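Local atomic coordinates of type II secretion system protein F (Vibrio cholerae, PDB entry 2VMB), a protein that probably serves as a component of the type II secretion inner membrane complex needed for energy-dependent secretion of toxins and proteases from the periplasm. Residues P12-I17 with E104-M109. Sequence-based numbering, arbitrary orientation.
Sequences PDLALI and ENRQKM
Gln107 starts with CG anti to its own backbone nitrogen (chi1 -179°) and then bends at chi2 (-87°), a shape that sets its methylene CG against the ring of Pro12. Gln107 CG lies 3.6 Å from Pro12 CG and equally near Pro12 N, and of the amide atoms NE2 is the one near the ring, 4.0 Å from Pro12 CG; the two side chains cross at about a right angle. Proline suits the first turn of helix 11-26, where its nitrogen needs no hydrogen-bond partner, and its compact ring gives the aliphatic part of the glutamine a smooth surface. Nearly a turn further along, Ala15 faces the backbone at Glu104, its CB 4.1 Å from Glu104 N. So small a side chain lets the CA atoms of these two residues come within 5.1 Å. The helices to which the segments belong, 11-26 and 92-121, are the first and last of this all-helical, probably cytoplasmic N-terminal piece of the membrane protein, and here they pack antiparallel, with segment axes 8.5 Å apart at closest and 157° between their directions. Arg106, partly exposed and extended from CG to NE, is long enough to cross Leu14 and bring NH1 obliquely to Leu14 CD2 at 3.3 Å. The branched, apolar Leu14 suits its buried place, where it also packs on Ile9 and Phe75. In the conformer modelled here, Glu104 OE2 forms a salt bridge with Arg19 NE, linking the same two helices near the calcium site that includes Glu97 and Asp101; the ion lies about 7 Å from the Glu104 side chain.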
loop_
_atom_site.group_PDB
_atom_site.type_symbol
_atom_site.label_atom_id
_atom_site.label_comp_id
_atom_site.label_asym_id
_atom_site.label_seq_id
_atom_site.Cartn_x
_atom_site.Cartn_y
_atom_site.Cartn_z
ATOM N N PRO A 12 -3.255 9.726 -2.838
ATOM C CA PRO A 12 -3.520 9.862 -1.390
ATOM C C PRO A 12 -3.994 8.560 -0.717
ATOM O O PRO A 12 -3.662 8.316 0.442
ATOM C CB PRO A 12 -4.611 10.948 -1.322
ATOM C CG PRO A 12 -4.547 11.649 -2.652
ATOM C CD PRO A 12 -4.183 10.558 -3.623
ATOM N N ASP A 13 -4.741 7.725 -1.442
ATOM C CA ASP A 13 -5.226 6.445 -0.892
ATOM C C ASP A 13 -4.065 5.492 -0.574
ATOM O O ASP A 13 -4.085 4.803 0.469
ATOM C CB ASP A 13 -6.230 5.770 -1.847
ATOM C CG ASP A 13 -7.587 6.504 -1.928
ATOM O OD1 ASP A 13 -7.912 7.343 -1.062
ATOM O OD2 ASP A 13 -8.349 6.235 -2.885
ATOM N N LEU A 14 -3.070 5.430 -1.473
ATOM C CA LEU A 14 -1.886 4.590 -1.228
ATOM C C LEU A 14 -1.081 5.163 -0.067
ATOM O O LEU A 14 -0.577 4.405 0.774
ATOM C CB LEU A 14 -1.002 4.457 -2.468
ATOM C CG LEU A 14 0.273 3.616 -2.314
ATOM C CD1 LEU A 14 -0.059 2.152 -1.930
ATOM C CD2 LEU A 14 1.099 3.688 -3.618
ATOM N N ALA A 15 -0.969 6.491 -0.024
ATOM C CA ALA A 15 -0.226 7.169 1.055
ATOM C C ALA A 15 -0.829 6.856 2.430
ATOM O O ALA A 15 -0.102 6.520 3.366
ATOM C CB ALA A 15 -0.135 8.707 0.829
ATOM N N LEU A 16 -2.153 6.915 2.530
ATOM C CA LEU A 16 -2.835 6.588 3.782
ATOM C C LEU A 16 -2.620 5.141 4.260
ATOM O O LEU A 16 -2.205 4.944 5.398
ATOM C CB LEU A 16 -4.345 6.889 3.699
ATOM C CG LEU A 16 -5.167 6.682 4.971
ATOM C CD1 LEU A 16 -4.588 7.509 6.099
ATOM C CD2 LEU A 16 -6.676 7.024 4.722
ATOM N N ILE A 17 -2.921 4.148 3.422
ATOM C CA ILE A 17 -2.768 2.745 3.843
ATOM C C ILE A 17 -1.298 2.346 4.135
ATOM O O ILE A 17 -1.054 1.519 5.045
ATOM C CB ILE A 17 -3.464 1.715 2.887
ATOM C CG1 ILE A 17 -2.821 1.660 1.489
ATOM C CG2 ILE A 17 -4.995 1.999 2.786
ATOM C CD1 ILE A 17 -3.452 0.554 0.522
ATOM N N GLU A 104 3.882 9.307 0.607
ATOM C CA GLU A 104 3.487 10.665 1.005
ATOM C C GLU A 104 4.145 11.715 0.093
ATOM O O GLU A 104 3.477 12.649 -0.343
ATOM C CB GLU A 104 3.793 10.941 2.492
ATOM C CG GLU A 104 2.570 10.811 3.434
ATOM C CD GLU A 104 2.946 10.587 4.908
ATOM O OE1 GLU A 104 3.995 11.100 5.348
ATOM O OE2 GLU A 104 2.193 9.908 5.636
ATOM N N ASN A 105 5.436 11.544 -0.207
ATOM C CA ASN A 105 6.131 12.453 -1.140
ATOM C C ASN A 105 5.568 12.374 -2.571
ATOM O O ASN A 105 5.405 13.409 -3.223
ATOM C CB ASN A 105 7.644 12.226 -1.097
ATOM C CG ASN A 105 8.301 12.836 0.156
ATOM O OD1 ASN A 105 9.224 12.250 0.748
ATOM N ND2 ASN A 105 7.840 14.023 0.551
ATOM N N ARG A 106 5.228 11.159 -3.026
ATOM C CA ARG A 106 4.555 10.936 -4.301
ATOM C C ARG A 106 3.187 11.640 -4.362
ATOM O O ARG A 106 2.874 12.261 -5.377
ATOM C CB ARG A 106 4.348 9.435 -4.569
ATOM C CG ARG A 106 3.588 9.099 -5.831
ATOM C CD ARG A 106 3.819 7.631 -6.211
ATOM N NE ARG A 106 2.874 7.061 -7.176
ATOM C CZ ARG A 106 1.738 6.420 -6.866
ATOM N NH1 ARG A 106 1.333 6.312 -5.600
ATOM N NH2 ARG A 106 0.977 5.917 -7.833
ATOM N N GLN A 107 2.400 11.541 -3.294
ATOM C CA GLN A 107 1.085 12.174 -3.263
ATOM C C GLN A 107 1.208 13.689 -3.390
ATOM O O GLN A 107 0.504 14.298 -4.197
ATOM C CB GLN A 107 0.304 11.810 -2.013
ATOM C CG GLN A 107 -1.076 12.435 -1.966
ATOM C CD GLN A 107 -1.095 13.820 -1.369
ATOM O OE1 GLN A 107 -0.335 14.121 -0.450
ATOM N NE2 GLN A 107 -1.983 14.673 -1.879
ATOM N N LYS A 108 2.095 14.284 -2.594
ATOM C CA LYS A 108 2.309 15.737 -2.608
ATOM C C LYS A 108 2.704 16.255 -3.978
ATOM O O LYS A 108 2.104 17.224 -4.474
ATOM C CB LYS A 108 3.382 16.149 -1.578
ATOM C CG LYS A 108 2.951 16.008 -0.121
ATOM C CD LYS A 108 4.067 16.466 0.834
ATOM C CE LYS A 108 4.357 15.427 1.910
ATOM N NZ LYS A 108 3.646 15.688 3.205
ATOM N N MET A 109 3.690 15.594 -4.596
ATOM C CA MET A 109 4.189 16.053 -5.889
ATOM C C MET A 109 3.146 15.850 -6.990
ATOM O O MET A 109 2.946 16.761 -7.782
ATOM C CB MET A 109 5.545 15.429 -6.271
ATOM C CG MET A 109 6.792 16.124 -5.662
ATOM S SD MET A 109 7.111 17.880 -6.070
ATOM C CE MET A 109 7.872 17.819 -7.707
#